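GGDEF and EAL domain-containing protein (Vibrio cholerae O1 str. 2010EL-1786, PDB 6PWK) binds c-di-GMP as a receptor with GGDEF and EAL domains, and probably takes part in a circuit controlling large adhesins and biofilm formation. Local coordinates at residues Q185-L190 with A232-F237; A238-N243 with N272-S277; G308-V311 with Y316-L319. All coordinates share one frame; numbering follows the deposited sequence.

Contact 1: Q185-L190 with A232-F237. With C2E (9,9'-[(2R,3R,3aS,5S,7aR,9R,10R,10aS,12S,14aR)-3,5,10,12-tetrahydroxy-5,12-dioxidooctahydro-2H,7H-difuro[3,2-d:3',2'-j][1,3,7,9,2,8]tetraoxadiphosphacyclododecine-2,9-diyl]bis(2-amino-1,9-dihydro-6H-purin-6-one)), chain C.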
loop_
_atom_site.group_PDB
_atom_site.type_symbol
_atom_site.label_atom_id
_atom_site.label_comp_id
_atom_site.label_asym_id
_atom_site.label_seq_id
_atom_site.Cartn_x
_atom_site.Cartn_y
_atom_site.Cartn_z
ATOM N N GLN A 185 -10.947 0.943 15.895
ATOM C CA GLN A 185 -11.965 1.861 15.393
ATOM C C GLN A 185 -12.574 2.694 16.514
ATOM O O GLN A 185 -13.009 3.825 16.273
ATOM C CB GLN A 185 -13.044 1.083 14.641
ATOM C CG GLN A 185 -12.563 0.526 13.310
ATOM C CD GLN A 185 -13.450 -0.577 12.773
ATOM O OE1 GLN A 185 -14.670 -0.552 12.941
ATOM N NE2 GLN A 185 -12.839 -1.561 12.125
ATOM N N GLN A 186 -12.611 2.163 17.736
ATOM C CA GLN A 186 -13.106 2.951 18.859
ATOM C C GLN A 186 -12.163 4.103 19.181
ATOM O O GLN A 186 -12.614 5.223 19.450
ATOM C CB GLN A 186 -13.309 2.059 20.082
ATOM C CG GLN A 186 -14.502 1.124 19.974
ATOM C CD GLN A 186 -14.575 0.134 21.122
ATOM O OE1 GLN A 186 -13.553 -0.292 21.656
ATOM N NE2 GLN A 186 -15.790 -0.233 21.508
ATOM N N TRP A 187 -10.851 3.849 19.161
ATOM C CA TRP A 187 -9.886 4.921 19.391
ATOM C C TRP A 187 -10.028 6.016 18.343
ATOM O O TRP A 187 -10.038 7.208 18.671
ATOM C CB TRP A 187 -8.458 4.367 19.383
ATOM C CG TRP A 187 -8.007 3.766 20.681
ATOM C CD1 TRP A 187 -7.640 2.472 20.897
ATOM C CD2 TRP A 187 -7.868 4.438 21.940
ATOM N NE1 TRP A 187 -7.282 2.293 22.211
ATOM C CE2 TRP A 187 -7.414 3.484 22.873
ATOM C CE3 TRP A 187 -8.083 5.753 22.368
ATOM C CZ2 TRP A 187 -7.172 3.801 24.209
ATOM C CZ3 TRP A 187 -7.844 6.066 23.696
ATOM C CH2 TRP A 187 -7.393 5.095 24.599
ATOM N N LYS A 188 -10.140 5.627 17.070
ATOM C CA LYS A 188 -10.260 6.612 16.002
ATOM C C LYS A 188 -11.508 7.468 16.178
ATOM O O LYS A 188 -11.464 8.689 15.990
ATOM C CB LYS A 188 -10.276 5.914 14.643
ATOM C CG LYS A 188 -10.382 6.864 13.463
ATOM C CD LYS A 188 -10.692 6.117 12.178
ATOM C CE LYS A 188 -10.978 7.080 11.038
ATOM N NZ LYS A 188 -11.729 6.418 9.935
ATOM N N THR A 189 -12.630 6.845 16.547
ATOM C CA THR A 189 -13.854 7.606 16.781
ATOM C C THR A 189 -13.678 8.598 17.925
ATOM O O THR A 189 -14.134 9.744 17.837
ATOM C CB THR A 189 -15.019 6.656 17.073
ATOM O OG1 THR A 189 -15.169 5.732 15.988
ATOM C CG2 THR A 189 -16.315 7.433 17.244
ATOM N N LEU A 190 -13.009 8.176 19.003
ATOM C CA LEU A 190 -12.802 9.070 20.138
ATOM C C LEU A 190 -11.919 10.250 19.758
ATOM O O LEU A 190 -12.192 11.389 20.157
ATOM C CB LEU A 190 -12.196 8.298 21.310
ATOM C CG LEU A 190 -11.910 9.115 22.572
ATOM C CD1 LEU A 190 -13.185 9.752 23.089
ATOM C CD2 LEU A 190 -11.262 8.255 23.646
ATOM N N ALA A 232 -0.889 10.571 23.634
ATOM C CA ALA A 232 -0.788 10.174 22.232
ATOM C C ALA A 232 -0.438 8.698 22.077
ATOM O O ALA A 232 -0.941 8.034 21.165
ATOM C CB ALA A 232 0.240 11.050 21.518
ATOM N N ASN A 233 0.417 8.165 22.952
ATOM C CA ASN A 233 0.798 6.760 22.840
ATOM C C ASN A 233 -0.346 5.803 23.149
ATOM O O ASN A 233 -0.183 4.592 22.968
ATOM C CB ASN A 233 1.984 6.451 23.756
ATOM C CG ASN A 233 3.315 6.831 23.133
ATOM O OD1 ASN A 233 3.415 7.008 21.920
ATOM N ND2 ASN A 233 4.347 6.946 23.963
ATOM N N GLN A 234 -1.493 6.307 23.606
ATOM C CA GLN A 234 -2.631 5.433 23.859
ATOM C C GLN A 234 -3.426 5.149 22.591
ATOM O O GLN A 234 -4.039 4.081 22.480
ATOM C CB GLN A 234 -3.542 6.048 24.924
ATOM C CG GLN A 234 -2.904 6.174 26.301
ATOM C CD GLN A 234 -3.823 6.833 27.316
ATOM O OE1 GLN A 234 -3.690 8.021 27.611
ATOM N NE2 GLN A 234 -4.760 6.062 27.856
ATOM N N PHE A 235 -3.426 6.075 21.626
ATOM C CA PHE A 235 -4.262 5.939 20.441
ATOM C C PHE A 235 -3.522 6.038 19.114
ATOM O O PHE A 235 -4.140 5.776 18.077
ATOM C CB PHE A 235 -5.381 6.996 20.447
ATOM C CG PHE A 235 -4.882 8.415 20.460
ATOM C CD1 PHE A 235 -4.529 9.055 19.281
ATOM C CD2 PHE A 235 -4.780 9.116 21.650
ATOM C CE1 PHE A 235 -4.075 10.359 19.290
ATOM C CE2 PHE A 235 -4.327 10.424 21.664
ATOM C CZ PHE A 235 -3.974 11.044 20.483
ATOM N N LEU A 236 -2.240 6.415 19.102
ATOM C CA LEU A 236 -1.553 6.626 17.830
ATOM C C LEU A 236 -1.421 5.336 17.030
ATOM O O LEU A 236 -1.376 5.377 15.795
ATOM C CB LEU A 236 -0.177 7.244 18.067
ATOM C CG LEU A 236 -0.131 8.773 18.026
ATOM C CD1 LEU A 236 1.271 9.271 18.324
ATOM C CD2 LEU A 236 -0.609 9.283 16.675
ATOM N N PHE A 237 -1.354 4.188 17.706
ATOM C CA PHE A 237 -1.273 2.920 16.989
ATOM C C PHE A 237 -2.541 2.667 16.184
ATOM O O PHE A 237 -2.484 2.131 15.071
ATOM C CB PHE A 237 -1.026 1.775 17.972
ATOM C CG PHE A 237 -2.266 1.313 18.682
ATOM C CD1 PHE A 237 -2.823 2.075 19.697
ATOM C CD2 PHE A 237 -2.880 0.122 18.330
ATOM C CE1 PHE A 237 -3.967 1.653 20.350
ATOM C CE2 PHE A 237 -4.023 -0.305 18.979
ATOM C CZ PHE A 237 -4.568 0.461 19.990
HETATM P P1 C2E C . 8.208 11.696 22.067
HETATM O O2P C2E C . 8.645 12.370 20.795
HETATM O O1P C2E C . 9.415 10.934 22.537
HETATM O "O5'" C2E C . 7.911 12.779 23.258
HETATM C "C5'" C2E C . 8.556 12.606 24.476
HETATM C "C4'" C2E C . 7.560 11.857 25.404
HETATM O "O4'" C2E C . 8.128 11.560 26.535
HETATM C "C3'" C2E C . 6.392 12.772 25.813
HETATM O "O3'" C2E C . 5.442 11.978 26.338
HETATM C "C2'" C2E C . 7.041 13.565 26.957
HETATM O "O2'" C2E C . 5.990 14.219 27.788
HETATM C "C1'" C2E C . 7.536 12.574 27.642
HETATM N N9 C2E C . 8.630 12.774 28.557
HETATM C C8 C2E C . 9.035 14.002 28.149
HETATM N N7 C2E C . 10.096 14.341 28.926
HETATM C C5 C2E C . 10.339 13.348 29.774
HETATM C C6 C2E C . 11.382 13.114 30.882
HETATM O O6 C2E C . 12.206 13.924 31.144
HETATM N N1 C2E C . 11.364 11.892 31.627
HETATM C C2 C2E C . 10.391 10.864 31.362
HETATM N N2 C2E C . 10.328 9.599 32.089
HETATM N N3 C2E C . 9.424 11.116 30.307
HETATM C C4 C2E C . 9.430 12.382 29.530
HETATM P P11 C2E C . 3.947 12.232 25.664
HETATM O O21 C2E C . 3.268 13.549 25.928
HETATM O O11 C2E C . 3.037 11.188 26.261
HETATM O O5A C2E C . 4.231 11.851 24.083
HETATM C C5A C2E C . 4.378 10.472 23.883
HETATM C C4A C2E C . 4.519 10.185 22.443
HETATM O O4A C2E C . 3.392 10.442 21.834
HETATM C C3A C2E C . 5.690 11.181 21.755
HETATM O O3A C2E C . 7.044 10.536 21.855
HETATM C C2A C2E C . 5.368 11.310 20.581
HETATM O O2A C2E C . 5.983 10.215 19.748
HETATM C C1A C2E C . 3.746 11.204 20.577
HETATM N N91 C2E C . 3.206 12.400 20.569
HETATM C C81 C2E C . 3.005 13.256 21.583
HETATM N N71 C2E C . 2.417 14.343 21.048
HETATM C C51 C2E C . 2.268 14.146 19.741
HETATM C C61 C2E C . 1.677 15.012 18.635
HETATM O O61 C2E C . 1.250 16.074 18.918
HETATM N N11 C2E C . 1.638 14.552 17.281
HETATM C C21 C2E C . 2.161 13.256 16.949
HETATM N N21 C2E C . 2.120 12.791 15.571
HETATM N N31 C2E C . 2.729 12.434 18.019
HETATM C C41 C2E C . 2.764 12.923 19.429
#
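W187 lays its indole over the backbone of Q234 and F235 in helix 232-241, one face of the ring turned to them. The carbonyl oxygen O of Q234 stands over the rim of the ring rather than its middle, 3.4 Å from CE2 of W187. Beside it, CB of F235 comes within 3.5 Å of CE3 of W187, while CB of Q234 touches the far corner of the indole at CH2. With chi1 of W187 at -83°, CG is turned opposite the carbonyl carbon, and the ring spans the gap between two helices whose short axes approach to 9.1 Å.

The two phenylalanines serve the tryptophan differently. F235 touches with its CB, while its chi1 of 60° turns the ring away from helix 184-197 toward F223 and F248. F237 instead turns its CE1 and CZ to the indole, both 3.8 Å from CD1 of W187, the planes inclined at 75° in an oblique aromatic pair. The F237 side chain also touches D156, N157 and A160 of helix 148-164. N157 accepts a hydrogen bond from NE1 of W187, so the polar corner of the indole is satisfied outside the two segments.

A232, N233 and L236 face c-di-GMP instead: CB of A232 is 3.2 Å from the ribose oxygen O4A, and CD1 of L236 lies 3.5 Å from N31 of a guanine. The helix thus presents an apolar and backbone surface to W187 and a ligand-lining surface to the nucleotide. Between the segments themselves the join is one of van der Waals and ring packing, which implies that shape fit governs it, with the N157 bond helping to fix the rotation of the indole.

Contact 2: A238-N243 with N272-S277; sequences ALEQLN and NIAQGS. With MG (magnesium ion), chain E; C2E (9,9'-[(2R,3R,3aS,5S,7aR,9R,10R,10aS,12S,14aR)-3,5,10,12-tetrahydroxy-5,12-dioxidooctahydro-2H,7H-difuro[3,2-d:3',2'-j][1,3,7,9,2,8]tetraoxadiphosphacyclododecine-2,9-diyl]bis(2-amino-1,9-dihydro-6H-purin-6-one)), chain C.
The c-di-GMP pocket of the EAL domain, a variant of the beta/alpha barrel, is lined in part by N272, I273 and A274, which follow strand 269-272 and lead into a short helix. At the start of that helix, where A274 holds the N-cap position, the acidic side chain of E240, from the end of helix 232-241, meets the backbone N-H of G276. OE2 of E240 accepts a nearly straight hydrogen bond from N of G276, 2.9 Å long with an N-H...O angle of 164°, through the lone pair directed away from the other carboxylate oxygen. The chain of E240 is extended beyond CG, and this reach carries the carboxylate to the helix end, where the negative charge would probably be favoured by the helix dipole. CB of A274 packs 3.6 Å from OE2 of E240. The backbones come closest at E240 and G276, whose lack of a side chain leaves the carboxylate arm close to its main chain.

At the beginning of the segment, N272 is a magnesium ligand with E218, E304 and D334, and the same ion takes the phosphate oxygen O2P of c-di-GMP. D249 accepts from both N of A274 and OG of S277, a further tie of the segment to helix 245-261. Helix 232-241 itself ends in a Schellman motif with N243, of positive phi, at the C-prime position. A water bridges the two segments: it donates to OE2 of E240 at 3.0 Å and accepts from N of Q275.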
loop_
_atom_site.group_PDB
_atom_site.type_symbol
_atom_site.label_atom_id
_atom_site.label_comp_id
_atom_site.label_asym_id
_atom_site.label_seq_id
_atom_site.Cartn_x
_atom_site.Cartn_y
_atom_site.Cartn_z
ATOM N N ALA A 238 -3.696 3.056 16.728
ATOM C CA ALA A 238 -4.956 2.835 16.029
ATOM C C ALA A 238 -5.073 3.736 14.807
ATOM O O ALA A 238 -5.578 3.312 13.762
ATOM C CB ALA A 238 -6.129 3.060 16.979
ATOM N N LEU A 239 -4.607 4.981 14.917
ATOM C CA LEU A 239 -4.720 5.909 13.798
ATOM C C LEU A 239 -3.803 5.510 12.649
ATOM O O LEU A 239 -4.185 5.614 11.478
ATOM C CB LEU A 239 -4.413 7.332 14.261
ATOM C CG LEU A 239 -5.278 7.871 15.403
ATOM C CD1 LEU A 239 -5.020 9.353 15.617
ATOM C CD2 LEU A 239 -6.753 7.610 15.128
ATOM N N GLU A 240 -2.589 5.053 12.962
ATOM C CA GLU A 240 -1.670 4.644 11.905
ATOM C C GLU A 240 -2.121 3.343 11.255
ATOM O O GLU A 240 -1.983 3.172 10.037
ATOM C CB GLU A 240 -0.253 4.505 12.458
ATOM C CG GLU A 240 0.393 5.825 12.838
ATOM C CD GLU A 240 1.873 5.686 13.133
ATOM O OE1 GLU A 240 2.222 5.153 14.207
ATOM O OE2 GLU A 240 2.688 6.101 12.283
ATOM N N GLN A 241 -2.659 2.414 12.047
ATOM C CA GLN A 241 -3.133 1.157 11.479
ATOM C C GLN A 241 -4.354 1.368 10.595
ATOM O O GLN A 241 -4.601 0.576 9.679
ATOM C CB GLN A 241 -3.451 0.162 12.595
ATOM C CG GLN A 241 -3.133 -1.276 12.234
ATOM C CD GLN A 241 -1.643 -1.523 12.120
ATOM O OE1 GLN A 241 -0.859 -1.034 12.932
ATOM N NE2 GLN A 241 -1.242 -2.281 11.106
ATOM N N LEU A 242 -5.121 2.426 10.847
ATOM C CA LEU A 242 -6.295 2.751 10.051
ATOM C C LEU A 242 -6.027 3.854 9.034
ATOM O O LEU A 242 -6.974 4.367 8.433
ATOM C CB LEU A 242 -7.453 3.151 10.966
ATOM C CG LEU A 242 -7.921 2.099 11.975
ATOM C CD1 LEU A 242 -8.997 2.671 12.890
ATOM C CD2 LEU A 242 -8.422 0.846 11.271
ATOM N N ASN A 243 -4.760 4.228 8.835
ATOM C CA ASN A 243 -4.378 5.273 7.882
ATOM C C ASN A 243 -5.149 6.567 8.137
ATOM O O ASN A 243 -5.647 7.214 7.211
ATOM C CB ASN A 243 -4.569 4.802 6.439
ATOM C CG ASN A 243 -3.751 3.568 6.117
ATOM O OD1 ASN A 243 -2.542 3.649 5.900
ATOM N ND2 ASN A 243 -4.410 2.415 6.079
ATOM N N ASN A 272 5.575 16.965 16.390
ATOM C CA ASN A 272 5.772 15.559 16.064
ATOM C C ASN A 272 4.867 15.147 14.909
ATOM O O ASN A 272 3.704 15.556 14.830
ATOM C CB ASN A 272 5.489 14.677 17.281
ATOM C CG ASN A 272 6.489 14.883 18.401
ATOM O OD1 ASN A 272 7.617 14.393 18.340
ATOM N ND2 ASN A 272 6.074 15.599 19.440
ATOM N N ILE A 273 5.408 14.330 14.009
ATOM C CA ILE A 273 4.670 13.808 12.865
ATOM C C ILE A 273 4.764 12.289 12.893
ATOM O O ILE A 273 5.861 11.734 13.013
ATOM C CB ILE A 273 5.214 14.354 11.530
ATOM C CG1 ILE A 273 5.239 15.885 11.539
ATOM C CG2 ILE A 273 4.380 13.841 10.366
ATOM C CD1 ILE A 273 3.871 16.524 11.634
ATOM N N ALA A 274 3.621 11.619 12.785
ATOM C CA ALA A 274 3.621 10.165 12.746
ATOM C C ALA A 274 4.080 9.668 11.378
ATOM O O ALA A 274 4.014 10.382 10.375
ATOM C CB ALA A 274 2.230 9.617 13.070
ATOM N N GLN A 275 4.556 8.420 11.349
ATOM C CA GLN A 275 5.032 7.848 10.093
ATOM C C GLN A 275 3.888 7.634 9.111
ATOM O O GLN A 275 4.034 7.902 7.912
ATOM C CB GLN A 275 5.769 6.533 10.353
ATOM C CG GLN A 275 6.177 5.797 9.084
ATOM C CD GLN A 275 7.148 4.662 9.346
ATOM O OE1 GLN A 275 7.834 4.640 10.368
ATOM N NE2 GLN A 275 7.212 3.712 8.421
ATOM N N GLY A 276 2.740 7.159 9.599
ATOM C CA GLY A 276 1.597 6.929 8.733
ATOM C C GLY A 276 1.081 8.175 8.046
ATOM O O GLY A 276 0.405 8.070 7.017
ATOM N N SER A 277 1.381 9.355 8.590
ATOM C CA SER A 277 0.977 10.595 7.936
ATOM C C SER A 277 1.908 10.941 6.780
ATOM O O SER A 277 1.457 11.447 5.746
ATOM C CB SER A 277 0.941 11.736 8.953
ATOM O OG SER A 277 0.104 11.412 10.051
HETATM MG MG MG E . 9.531 13.861 19.531
HETATM P P1 C2E C . 8.208 11.696 22.067
HETATM O O2P C2E C . 8.645 12.370 20.795
HETATM O O1P C2E C . 9.415 10.934 22.537
HETATM O "O5'" C2E C . 7.911 12.779 23.258
HETATM C "C5'" C2E C . 8.556 12.606 24.476
HETATM C "C4'" C2E C . 7.560 11.857 25.404
HETATM O "O4'" C2E C . 8.128 11.560 26.535
HETATM C "C3'" C2E C . 6.392 12.772 25.813
HETATM O "O3'" C2E C . 5.442 11.978 26.338
HETATM C "C2'" C2E C . 7.041 13.565 26.957
HETATM O "O2'" C2E C . 5.990 14.219 27.788
HETATM C "C1'" C2E C . 7.536 12.574 27.642
HETATM N N9 C2E C . 8.630 12.774 28.557
HETATM C C8 C2E C . 9.035 14.002 28.149
HETATM N N7 C2E C . 10.096 14.341 28.926
HETATM C C5 C2E C . 10.339 13.348 29.774
HETATM C C6 C2E C . 11.382 13.114 30.882
HETATM O O6 C2E C . 12.206 13.924 31.144
HETATM N N1 C2E C . 11.364 11.892 31.627
HETATM C C2 C2E C . 10.391 10.864 31.362
HETATM N N2 C2E C . 10.328 9.599 32.089
HETATM N N3 C2E C . 9.424 11.116 30.307
HETATM C C4 C2E C . 9.430 12.382 29.530
HETATM P P11 C2E C . 3.947 12.232 25.664
HETATM O O21 C2E C . 3.268 13.549 25.928
HETATM O O11 C2E C . 3.037 11.188 26.261
HETATM O O5A C2E C . 4.231 11.851 24.083
HETATM C C5A C2E C . 4.378 10.472 23.883
HETATM C C4A C2E C . 4.519 10.185 22.443
HETATM O O4A C2E C . 3.392 10.442 21.834
HETATM C C3A C2E C . 5.690 11.181 21.755
HETATM O O3A C2E C . 7.044 10.536 21.855
HETATM C C2A C2E C . 5.368 11.310 20.581
HETATM O O2A C2E C . 5.983 10.215 19.748
HETATM C C1A C2E C . 3.746 11.204 20.577
HETATM N N91 C2E C . 3.206 12.400 20.569
HETATM C C81 C2E C . 3.005 13.256 21.583
HETATM N N71 C2E C . 2.417 14.343 21.048
HETATM C C51 C2E C . 2.268 14.146 19.741
HETATM C C61 C2E C . 1.677 15.012 18.635
HETATM O O61 C2E C . 1.250 16.074 18.918
HETATM N N11 C2E C . 1.638 14.552 17.281
HETATM C C21 C2E C . 2.161 13.256 16.949
HETATM N N21 C2E C . 2.120 12.791 15.571
HETATM N N31 C2E C . 2.729 12.434 18.019
HETATM C C41 C2E C . 2.764 12.923 19.429
HETATM O O HOH W 1 5.224 7.091 13.524
#

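Contact 3: G308-V311 with Y316-L319; sequences GCFV and YTAL
T317 carries the second helix's share of this contact, and its two branches do different work against C309 and F310. The apolar part is a CH-pi contact: the methyl CG2 of T317 sits over one face of the F310 ring, 3.9 Å from the centroid and 22° off the ring normal. It is shifted toward the rim, nearest CE1 of F310 at 3.6 Å. In F310 chi1 of -67° leaves CG opposite the carbonyl carbon, and the side chain runs toward helix 314-326, crossing that of T317 at about a right angle. The ring is also flanked by aromatic neighbours from helix 345-349, edge-to-face with F349 and nearly parallel with Y345.

The polar part centres on the hydroxyl of T317. OG1 of T317 lies 3.1 Å from O of C309. It is also 3.5 Å from CB of C309 to OG1 of T317, but the hydrogen-bond partner of this hydroxyl is O of E313, in the turn preceding it. The hydroxyl is therefore engaged by its own helix while its position tucks it against the backbone of the first.

Further packing surrounds the contact: C309 and T317 touch I278 of helix 275-278, F310 and T317 touch I305 of strand 301-305, and Y316 packs on P281, A318 and L319 on R285, of the second subunit. Two consecutive helices, 307-312 and 314-326, thus pack against each other in the connection between the parallel strands 301-305 and 330-336, a beta-alpha-beta crossover of the EAL barrel.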
loop_
_atom_site.group_PDB
_atom_site.type_symbol
_atom_site.label_atom_id
_atom_site.label_comp_id
_atom_site.label_asym_id
_atom_site.label_seq_id
_atom_site.Cartn_x
_atom_site.Cartn_y
_atom_site.Cartn_z
ATOM N N GLY A 308 12.416 6.047 12.025
ATOM C CA GLY A 308 11.860 4.976 11.216
ATOM C C GLY A 308 11.391 5.437 9.850
ATOM O O GLY A 308 11.404 4.659 8.892
ATOM N N CYS A 309 10.972 6.699 9.735
ATOM C CA CYS A 309 10.581 7.234 8.434
ATOM C C CYS A 309 11.758 7.254 7.471
ATOM O O CYS A 309 11.643 6.818 6.321
ATOM C CB CYS A 309 10.010 8.642 8.587
ATOM S SG CYS A 309 8.307 8.722 9.134
ATOM N N PHE A 310 12.903 7.764 7.927
ATOM C CA PHE A 310 14.033 7.963 7.027
ATOM C C PHE A 310 14.596 6.643 6.515
ATOM O O PHE A 310 15.082 6.578 5.380
ATOM C CB PHE A 310 15.128 8.764 7.731
ATOM C CG PHE A 310 14.745 10.186 8.033
ATOM C CD1 PHE A 310 14.919 11.182 7.086
ATOM C CD2 PHE A 310 14.223 10.529 9.269
ATOM C CE1 PHE A 310 14.572 12.491 7.363
ATOM C CE2 PHE A 310 13.876 11.835 9.553
ATOM C CZ PHE A 310 14.049 12.817 8.599
ATOM N N VAL A 311 14.542 5.584 7.322
ATOM C CA VAL A 311 15.148 4.321 6.910
ATOM C C VAL A 311 14.139 3.383 6.249
ATOM O O VAL A 311 14.528 2.536 5.440
ATOM C CB VAL A 311 15.841 3.642 8.108
ATOM C CG1 VAL A 311 16.307 4.680 9.120
ATOM C CG2 VAL A 311 14.935 2.604 8.764
ATOM N N TYR A 316 8.892 8.822 0.573
ATOM C CA TYR A 316 7.829 9.623 1.174
ATOM C C TYR A 316 8.409 10.720 2.056
ATOM O O TYR A 316 7.944 11.865 2.026
ATOM C CB TYR A 316 6.891 8.739 1.996
ATOM C CG TYR A 316 5.894 7.929 1.200
ATOM C CD1 TYR A 316 4.856 8.546 0.510
ATOM C CD2 TYR A 316 5.967 6.544 1.170
ATOM C CE1 TYR A 316 3.936 7.803 -0.206
ATOM C CE2 TYR A 316 5.051 5.796 0.460
ATOM C CZ TYR A 316 4.039 6.429 -0.227
ATOM O OH TYR A 316 3.129 5.678 -0.934
ATOM N N THR A 317 9.430 10.383 2.848
ATOM C CA THR A 317 10.014 11.354 3.766
ATOM C C THR A 317 10.695 12.491 3.012
ATOM O O THR A 317 10.564 13.661 3.390
ATOM C CB THR A 317 11.007 10.659 4.698
ATOM O OG1 THR A 317 10.402 9.481 5.247
ATOM C CG2 THR A 317 11.416 11.583 5.832
ATOM N N ALA A 318 11.423 12.169 1.940
ATOM C CA ALA A 318 12.088 13.212 1.166
ATOM C C ALA A 318 11.079 14.128 0.488
ATOM O O ALA A 318 11.314 15.335 0.367
ATOM C CB ALA A 318 13.026 12.587 0.134
ATOM N N LEU A 319 9.949 13.576 0.037
ATOM C CA LEU A 319 8.897 14.421 -0.519
ATOM C C LEU A 319 8.318 15.339 0.548
ATOM O O LEU A 319 8.026 16.510 0.281
ATOM C CB LEU A 319 7.798 13.559 -1.143
ATOM C CG LEU A 319 8.197 12.716 -2.355
ATOM C CD1 LEU A 319 6.996 11.961 -2.902
ATOM C CD2 LEU A 319 8.836 13.580 -3.432
#

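Overall arrangement
Contacts 1 and 2 both use helix 232-241, contact 1 through residues 234-237 and contact 2 through E240 near its C-terminal end, and they meet through packing of W187 on A238 and of K188 on L239 and L242. Both border the same c-di-GMP molecule. The touching residues of contact 3 are all buried, whereas contacts 1 and 2 are partly buried. Contact 3 lies about 14 Å from contact 2 between centres and touches it where Q275 packs on C309; contact 1 is farther away. The chemistry follows the position: aromatic packing beside helix 148-164, a carboxylate at a helix end in contact 2, whose second segment also reaches the metal and nucleotide, and CH-pi packing in the outer helical layer.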